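Local atomic coordinates of homoserine dehydrogenase (Staphylococcus aureus M1064, PDB entry 4PG7), a protein that catalyses the NAD(P)-dependent interconversion of L-aspartate semialdehyde and L-homoserine, a hydride-transfer step of the aspartate pathway of amino-acid biosynthesis. Residues D299-I304 and M315-G320; K173-L178 and K267-G272. All blocks are in the same frame, centred on the assembly; numbering follows the deposited sequence.

Contact 1 of 2, residues D299-I304 and M315-G320. With ACT (acetate ion), chain E.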
ATOM      1  N   ASP A 299     -14.259  -8.656   4.438  1.00 24.80           N
ATOM      2  CA  ASP A 299     -15.198  -8.584   3.332  1.00 26.75           C
ATOM      3  C   ASP A 299     -14.491  -8.757   2.002  1.00 25.49           C
ATOM      4  O   ASP A 299     -13.577  -9.566   1.909  1.00 25.23           O
ATOM      5  CB  ASP A 299     -16.011  -7.290   3.444  1.00 27.42           C
ATOM      6  CG  ASP A 299     -16.694  -7.181   4.792  1.00 30.06           C
ATOM      7  OD1 ASP A 299     -17.113  -8.230   5.346  1.00 30.99           O
ATOM      8  OD2 ASP A 299     -16.808  -6.065   5.323  1.00 33.65           O
ATOM      9  N   GLU A 300     -14.843  -7.969   1.003  1.00 25.15           N
ATOM     10  CA  GLU A 300     -14.264  -8.115  -0.325  1.00 27.76           C
ATOM     11  C   GLU A 300     -12.922  -7.406  -0.503  1.00 27.57           C
ATOM     12  O   GLU A 300     -12.369  -7.407  -1.592  1.00 27.29           O
ATOM     13  CB  GLU A 300     -15.258  -7.661  -1.403  1.00 30.19           C
ATOM     14  CG  GLU A 300     -15.464  -6.152  -1.563  1.00 31.82           C
ATOM     15  CD  GLU A 300     -16.501  -5.551  -0.632  1.00 33.96           C
ATOM     16  OE1 GLU A 300     -16.792  -6.120   0.456  1.00 33.32           O
ATOM     17  OE2 GLU A 300     -17.013  -4.465  -0.977  1.00 34.51           O
ATOM     18  N   TYR A 301     -12.387  -6.807   0.551  1.00 26.98           N
ATOM     19  CA  TYR A 301     -11.089  -6.134   0.437  1.00 27.35           C
ATOM     20  C   TYR A 301      -9.968  -7.147   0.289  1.00 26.35           C
ATOM     21  O   TYR A 301     -10.088  -8.279   0.735  1.00 26.65           O
ATOM     22  CB  TYR A 301     -10.839  -5.199   1.614  1.00 27.78           C
ATOM     23  CG  TYR A 301     -11.527  -3.872   1.443  1.00 28.69           C
ATOM     24  CD1 TYR A 301     -10.844  -2.795   0.925  1.00 29.98           C
ATOM     25  CD2 TYR A 301     -12.869  -3.697   1.773  1.00 30.70           C
ATOM     26  CE1 TYR A 301     -11.455  -1.574   0.746  1.00 31.21           C
ATOM     27  CE2 TYR A 301     -13.494  -2.459   1.596  1.00 30.50           C
ATOM     28  CZ  TYR A 301     -12.777  -1.407   1.075  1.00 32.03           C
ATOM     29  OH  TYR A 301     -13.334  -0.157   0.883  1.00 33.52           O
ATOM     30  N   ASN A 302      -8.923  -6.732  -0.416  1.00 26.66           N
ATOM     31  CA  ASN A 302      -7.717  -7.504  -0.598  1.00 26.18           C
ATOM     32  C   ASN A 302      -6.537  -6.757   0.014  1.00 25.52           C
ATOM     33  O   ASN A 302      -6.656  -5.600   0.395  1.00 23.89           O
ATOM     34  CB  ASN A 302      -7.488  -7.774  -2.092  1.00 28.56           C
ATOM     35  CG  ASN A 302      -8.468  -8.810  -2.656  1.00 33.84           C
ATOM     36  OD1 ASN A 302      -9.241  -9.442  -1.916  1.00 39.52           O
ATOM     37  ND2 ASN A 302      -8.426  -9.000  -3.937  1.00 36.97           N
ATOM     38  N   ALA A 303      -5.418  -7.459   0.146  1.00 23.72           N
ATOM     39  CA  ALA A 303      -4.211  -6.883   0.693  1.00 24.65           C
ATOM     40  C   ALA A 303      -3.026  -7.753   0.354  1.00 25.11           C
ATOM     41  O   ALA A 303      -3.165  -8.993   0.268  1.00 24.94           O
ATOM     42  CB  ALA A 303      -4.323  -6.704   2.213  1.00 23.76           C
ATOM     43  N   ILE A 304      -1.885  -7.107   0.130  1.00 27.08           N
ATOM     44  CA  ILE A 304      -0.598  -7.808   0.001  1.00 29.94           C
ATOM     45  C   ILE A 304       0.348  -7.295   1.041  1.00 27.30           C
ATOM     46  O   ILE A 304       0.625  -6.095   1.083  1.00 25.02           O
ATOM     47  CB  ILE A 304       0.168  -7.586  -1.327  1.00 34.96           C
ATOM     48  CG1 ILE A 304      -0.778  -7.539  -2.484  1.00 39.67           C
ATOM     49  CG2 ILE A 304       1.216  -8.694  -1.527  1.00 35.07           C
ATOM     50  CD1 ILE A 304      -1.339  -8.879  -2.843  1.00 42.26           C
ATOM     51  N   MET A 315       2.458  -3.161   3.624  1.00 29.91           N
ATOM     52  CA  MET A 315       1.186  -3.732   3.153  1.00 28.06           C
ATOM     53  C   MET A 315       0.417  -2.734   2.321  1.00 27.63           C
ATOM     54  O   MET A 315       0.426  -1.523   2.589  1.00 28.37           O
ATOM     55  CB  MET A 315       0.324  -4.231   4.326  1.00 27.18           C
ATOM     56  CG  MET A 315      -0.842  -5.160   3.919  1.00 28.18           C
ATOM     57  SD  MET A 315      -2.010  -5.545   5.283  1.00 27.55           S
ATOM     58  CE  MET A 315      -2.814  -3.932   5.318  1.00 31.82           C
ATOM     59  N   PHE A 316      -0.246  -3.259   1.311  1.00 28.54           N
ATOM     60  CA  PHE A 316      -1.105  -2.500   0.419  1.00 30.40           C
ATOM     61  C   PHE A 316      -2.493  -3.090   0.561  1.00 29.51           C
ATOM     62  O   PHE A 316      -2.637  -4.313   0.542  1.00 28.74           O
ATOM     63  CB  PHE A 316      -0.569  -2.624  -1.007  1.00 34.44           C
ATOM     64  CG  PHE A 316       0.896  -2.286  -1.113  1.00 41.71           C
ATOM     65  CD1 PHE A 316       1.307  -1.005  -1.494  1.00 45.76           C
ATOM     66  CD2 PHE A 316       1.877  -3.221  -0.748  1.00 43.88           C
ATOM     67  CE1 PHE A 316       2.658  -0.682  -1.553  1.00 49.72           C
ATOM     68  CE2 PHE A 316       3.218  -2.893  -0.792  1.00 45.93           C
ATOM     69  CZ  PHE A 316       3.612  -1.629  -1.209  1.00 48.35           C
ATOM     70  N   TYR A 317      -3.500  -2.234   0.724  1.00 27.13           N
ATOM     71  CA  TYR A 317      -4.860  -2.672   0.998  1.00 26.33           C
ATOM     72  C   TYR A 317      -5.807  -1.965   0.048  1.00 26.05           C
ATOM     73  O   TYR A 317      -5.683  -0.764  -0.164  1.00 25.66           O
ATOM     74  CB  TYR A 317      -5.189  -2.322   2.445  1.00 26.60           C
ATOM     75  CG  TYR A 317      -6.653  -2.329   2.887  1.00 25.65           C
ATOM     76  CD1 TYR A 317      -7.197  -3.447   3.478  1.00 26.09           C
ATOM     77  CD2 TYR A 317      -7.456  -1.183   2.789  1.00 26.78           C
ATOM     78  CE1 TYR A 317      -8.514  -3.461   3.935  1.00 25.78           C
ATOM     79  CE2 TYR A 317      -8.780  -1.171   3.240  1.00 25.92           C
ATOM     80  CZ  TYR A 317      -9.302  -2.324   3.819  1.00 26.43           C
ATOM     81  OH  TYR A 317     -10.578  -2.357   4.284  1.00 25.33           O
ATOM     82  N   GLY A 318      -6.753  -2.701  -0.515  1.00 25.94           N
ATOM     83  CA  GLY A 318      -7.789  -2.122  -1.378  1.00 27.58           C
ATOM     84  C   GLY A 318      -8.642  -3.189  -2.022  1.00 30.18           C
ATOM     85  O   GLY A 318      -8.335  -4.387  -1.894  1.00 30.20           O
ATOM     86  N   LYS A 319      -9.711  -2.785  -2.703  1.00 33.36           N
ATOM     87  CA  LYS A 319     -10.569  -3.738  -3.406  1.00 41.30           C
ATOM     88  C   LYS A 319     -10.044  -4.026  -4.793  1.00 49.17           C
ATOM     89  O   LYS A 319      -9.162  -3.321  -5.292  1.00 54.39           O
ATOM     90  CB  LYS A 319     -11.968  -3.193  -3.588  1.00 47.03           C
ATOM     91  CG  LYS A 319     -12.727  -2.885  -2.334  1.00 46.82           C
ATOM     92  CD  LYS A 319     -14.146  -2.506  -2.730  1.00 48.53           C
ATOM     93  CE  LYS A 319     -14.895  -1.853  -1.596  1.00 51.36           C
ATOM     94  NZ  LYS A 319     -16.239  -1.403  -2.044  1.00 57.51           N
ATOM     95  N   GLY A 320     -10.572  -5.084  -5.409  1.00 53.28           N
ATOM     96  CA  GLY A 320     -10.217  -5.423  -6.779  1.00 58.72           C
ATOM     97  C   GLY A 320     -10.904  -4.493  -7.767  1.00 62.88           C
ATOM     98  O   GLY A 320     -11.910  -3.862  -7.440  1.00 63.91           O
TER
HETATM   99  C   ACT E 503     -14.313  -0.311   4.915  1.00 55.58           C
HETATM  100  O   ACT E 503     -13.045  -0.318   4.933  1.00 57.31           O
HETATM  101  OXT ACT E 503     -15.003   0.730   5.017  1.00 60.28           O
HETATM  102  CH3 ACT E 503     -15.065  -1.591   4.775  1.00 52.95           C
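The ring of Tyr-301 is sandwiched between Lys-319 and Tyr-317. On one face lies the aliphatic chain of Lys-319, its CG over the centre, 3.6 Å from the centroid of the Tyr-301 ring in a CH-pi contact. Over the opposite face comes the phenol end of Tyr-317; the rings are nearly parallel, planes at 4° and centroids 4.7 Å apart, but slid so far that they barely overlap, with Tyr-317 OH over the rim and CZ of Tyr-317 3.3 Å from CD1 of Tyr-301. With CG of Tyr-317 placed opposite its backbone N (chi1 164°), the phenol runs along the hairpin to the Tyr-301 ring. Lys-319 stays extended beyond CG, which carries NZ past the tyrosine to a salt bridge with OE2 of Glu-300 at 3.3 Å, whose hydrogen bond is weak; the Glu-300 chain bends at chi2 (-86°) to meet it. Acetate, probably from the crystallisation liquor, brings its methyl to 3.7 Å from CE2 of Tyr-301. Further along the strands, Asn-302 pairs with Gly-318 and Ile-304 with Phe-316 through two backbone hydrogen bonds each, and Ala-303 CB lies 4.0 Å from SD of Met-315. The pair forms a beta hairpin of strands 302-308 and 314-318. Strand 171-177 adjoins the first strand, while Met-315 to Tyr-317 pair antiparallel with a strand of the second subunit, so the sheet continues across the dimer interface.

Contact 2 of 2, residues K173-L178 and K267-G272; sequences KFMGIL and KLIGKG
One face of the Phe-174 ring rests on Gly-272: the backbone N of Gly-272 is 3.5 Å from the ring plane, over the centre, and its CA makes a CH-pi contact 4.0 Å from the centroid of the Phe-174 ring. The carbonyl O of Gly-270 approaches the same ring obliquely, 4.0 Å from CE1 of Phe-174. CG of Phe-174 stands between the backbone N and the carbonyl carbon (chi1 68°), a turn that folds the phenyl across the neighbouring strand, where Gly-272 has no side chain to obstruct it. Thr-229, Ser-230 and Ser-233 of helix 220-234 also touch this ring. On the sheet face bearing Met-175 and Lys-271, these two side chains run alongside each other, CG of Met-175 3.9 Å from CD of Lys-271. CB of Met-175 also meets CG2 of Ile-269, and CG1 of Ile-177 packs 3.9 Å from CD1 of Ile-269, while CD1 of Ile-177 rests on the methylenes of Lys-267. Four backbone hydrogen bonds join the antiparallel pairs Phe-174 with Gly-272 and Gly-176 with Gly-270; the shortest runs from Gly-176 N to Gly-270 O, 2.8 Å. Past them the strands diverge, and a water bridges the gap, accepting from Leu-178 N and donating to Leu-268 O. Lys-173 NZ and Lys-271 NZ, 5.4 Å apart, share the carboxylate of Glu-444, each in a salt bridge, and its charge probably balances theirs. Lys-267 forms a salt bridge with Glu-298 and a hydrogen bond to Val-297 O. The buried strand pair thus combines apolar methylenes with charges answered by acidic residues elsewhere in the chain.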
ATOM      1  N   LYS A 173       9.455 -12.619   1.069  1.00 35.13           N
ATOM      2  CA  LYS A 173       8.187 -13.294   1.322  1.00 33.50           C
ATOM      3  C   LYS A 173       7.032 -12.323   1.098  1.00 31.18           C
ATOM      4  O   LYS A 173       7.145 -11.142   1.391  1.00 30.29           O
ATOM      5  CB  LYS A 173       8.159 -13.865   2.748  1.00 33.82           C
ATOM      6  CG  LYS A 173       6.841 -14.518   3.175  1.00 32.17           C
ATOM      7  CD  LYS A 173       6.978 -15.146   4.556  1.00 34.26           C
ATOM      8  CE  LYS A 173       5.663 -15.731   5.040  1.00 34.64           C
ATOM      9  NZ  LYS A 173       5.709 -16.142   6.471  1.00 35.67           N
ATOM     10  N   PHE A 174       5.936 -12.825   0.549  1.00 30.96           N
ATOM     11  CA  PHE A 174       4.680 -12.085   0.579  1.00 29.31           C
ATOM     12  C   PHE A 174       3.560 -12.986   1.014  1.00 28.74           C
ATOM     13  O   PHE A 174       3.591 -14.190   0.773  1.00 28.68           O
ATOM     14  CB  PHE A 174       4.359 -11.452  -0.781  1.00 29.72           C
ATOM     15  CG  PHE A 174       4.030 -12.445  -1.865  1.00 29.63           C
ATOM     16  CD1 PHE A 174       2.734 -12.950  -2.001  1.00 29.85           C
ATOM     17  CD2 PHE A 174       4.981 -12.847  -2.768  1.00 30.51           C
ATOM     18  CE1 PHE A 174       2.414 -13.857  -2.991  1.00 29.72           C
ATOM     19  CE2 PHE A 174       4.665 -13.754  -3.773  1.00 31.51           C
ATOM     20  CZ  PHE A 174       3.392 -14.270  -3.879  1.00 30.40           C
ATOM     21  N   MET A 175       2.565 -12.386   1.653  1.00 28.35           N
ATOM     22  CA  MET A 175       1.325 -13.065   2.008  1.00 28.12           C
ATOM     23  C   MET A 175       0.191 -12.147   1.615  1.00 27.51           C
ATOM     24  O   MET A 175       0.231 -10.952   1.917  1.00 26.62           O
ATOM     25  CB  MET A 175       1.233 -13.298   3.513  1.00 28.65           C
ATOM     26  CG  MET A 175       2.280 -14.216   4.066  1.00 31.28           C
ATOM     27  SD  MET A 175       1.930 -14.557   5.787  1.00 34.60           S
ATOM     28  CE  MET A 175       2.334 -13.022   6.576  1.00 35.09           C
ATOM     29  N   GLY A 176      -0.836 -12.700   0.990  1.00 26.37           N
ATOM     30  CA  GLY A 176      -1.911 -11.888   0.534  1.00 25.80           C
ATOM     31  C   GLY A 176      -3.278 -12.478   0.664  1.00 26.50           C
ATOM     32  O   GLY A 176      -3.455 -13.707   0.631  1.00 27.28           O
ATOM     33  N   ILE A 177      -4.253 -11.584   0.820  1.00 25.43           N
ATOM     34  CA  ILE A 177      -5.653 -11.918   0.664  1.00 25.23           C
ATOM     35  C   ILE A 177      -5.976 -11.460  -0.747  1.00 26.38           C
ATOM     36  O   ILE A 177      -5.954 -10.264  -1.003  1.00 25.32           O
ATOM     37  CB  ILE A 177      -6.506 -11.230   1.735  1.00 25.40           C
ATOM     38  CG1 ILE A 177      -6.144 -11.822   3.102  1.00 24.63           C
ATOM     39  CG2 ILE A 177      -7.990 -11.364   1.410  1.00 24.89           C
ATOM     40  CD1 ILE A 177      -6.627 -11.039   4.310  1.00 25.12           C
ATOM     41  N   LEU A 178      -6.172 -12.425  -1.661  1.00 26.52           N
ATOM     42  CA  LEU A 178      -6.103 -12.166  -3.084  1.00 29.71           C
ATOM     43  C   LEU A 178      -7.373 -12.484  -3.837  1.00 30.95           C
ATOM     44  O   LEU A 178      -7.410 -12.368  -5.065  1.00 35.75           O
ATOM     45  CB  LEU A 178      -4.950 -12.931  -3.728  1.00 29.77           C
ATOM     46  CG  LEU A 178      -3.573 -12.606  -3.147  1.00 32.02           C
ATOM     47  CD1 LEU A 178      -2.517 -13.475  -3.808  1.00 33.58           C
ATOM     48  CD2 LEU A 178      -3.238 -11.140  -3.348  1.00 33.56           C
ATOM     49  N   LYS A 267      -8.087 -16.827   7.213  1.00 21.46           N
ATOM     50  CA  LYS A 267      -8.127 -16.156   5.910  1.00 22.67           C
ATOM     51  C   LYS A 267      -7.642 -17.144   4.875  1.00 22.98           C
ATOM     52  O   LYS A 267      -6.863 -18.056   5.195  1.00 23.42           O
ATOM     53  CB  LYS A 267      -7.203 -14.911   5.877  1.00 22.22           C
ATOM     54  CG  LYS A 267      -7.436 -13.906   7.008  1.00 22.84           C
ATOM     55  CD  LYS A 267      -8.704 -13.105   6.798  1.00 23.03           C
ATOM     56  CE  LYS A 267      -8.897 -12.097   7.911  1.00 25.55           C
ATOM     57  NZ  LYS A 267     -10.115 -11.291   7.679  1.00 27.40           N
ATOM     58  N   LEU A 268      -8.074 -16.956   3.631  1.00 23.45           N
ATOM     59  CA  LEU A 268      -7.458 -17.651   2.513  1.00 24.12           C
ATOM     60  C   LEU A 268      -6.248 -16.826   2.115  1.00 24.47           C
ATOM     61  O   LEU A 268      -6.399 -15.694   1.617  1.00 25.91           O
ATOM     62  CB  LEU A 268      -8.405 -17.810   1.342  1.00 24.19           C
ATOM     63  CG  LEU A 268      -7.833 -18.626   0.159  1.00 24.63           C
ATOM     64  CD1 LEU A 268      -7.741 -20.095   0.524  1.00 25.59           C
ATOM     65  CD2 LEU A 268      -8.675 -18.457  -1.089  1.00 24.80           C
ATOM     66  N   ILE A 269      -5.062 -17.380   2.341  1.00 23.66           N
ATOM     67  CA  ILE A 269      -3.797 -16.677   2.119  1.00 24.96           C
ATOM     68  C   ILE A 269      -3.035 -17.267   0.933  1.00 25.50           C
ATOM     69  O   ILE A 269      -2.855 -18.484   0.844  1.00 25.73           O
ATOM     70  CB  ILE A 269      -2.913 -16.767   3.353  1.00 26.04           C
ATOM     71  CG1 ILE A 269      -3.579 -16.060   4.559  1.00 25.33           C
ATOM     72  CG2 ILE A 269      -1.509 -16.184   3.112  1.00 27.50           C
ATOM     73  CD1 ILE A 269      -3.731 -14.583   4.406  1.00 25.74           C
ATOM     74  N   GLY A 270      -2.625 -16.394   0.017  1.00 24.88           N
ATOM     75  CA  GLY A 270      -1.727 -16.747  -1.060  1.00 24.78           C
ATOM     76  C   GLY A 270      -0.366 -16.256  -0.644  1.00 26.68           C
ATOM     77  O   GLY A 270      -0.190 -15.092  -0.233  1.00 26.50           O
ATOM     78  N   LYS A 271       0.603 -17.155  -0.696  1.00 27.44           N
ATOM     79  CA  LYS A 271       1.904 -16.921  -0.081  1.00 28.52           C
ATOM     80  C   LYS A 271       2.982 -17.307  -1.066  1.00 29.70           C
ATOM     81  O   LYS A 271       2.869 -18.338  -1.737  1.00 30.45           O
ATOM     82  CB  LYS A 271       1.990 -17.808   1.145  1.00 29.54           C
ATOM     83  CG  LYS A 271       3.139 -17.558   2.052  1.00 32.43           C
ATOM     84  CD  LYS A 271       2.828 -18.062   3.466  1.00 34.44           C
ATOM     85  CE  LYS A 271       2.778 -19.576   3.587  1.00 34.61           C
ATOM     86  NZ  LYS A 271       2.284 -19.972   4.958  1.00 35.75           N
ATOM     87  N   GLY A 272       4.029 -16.499  -1.131  1.00 29.67           N
ATOM     88  CA  GLY A 272       5.237 -16.865  -1.847  1.00 32.15           C
ATOM     89  C   GLY A 272       6.450 -16.601  -0.984  1.00 33.89           C
ATOM     90  O   GLY A 272       6.631 -15.480  -0.489  1.00 34.13           O
TER
HETATM   91  O   HOH W   1      -6.644 -15.152  -1.066  1.00 24.25           O

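Contact 2 spans a long excursion, with 88 largely helical residues between its segments, and closes before the local hairpin of contact 1 opens. Their centres are 11 Å apart within one mixed sheet, where 171-177 is flanked by 264-275 and 302-308 and the latter pairs with 314-318. The order is therefore 264-275, 171-177, 302-308, 314-318, all antiparallel neighbours. The contacts meet directly: Ile-177 N lies 2.9 Å from Ala-303 O, a probable hydrogen bond. Contact 1 carries the sheet to the second subunit, whereas no other chain touches contact 2, so strand 171-177 joins the hairpin at the subunit interface to strand 264-275 within the same sheet.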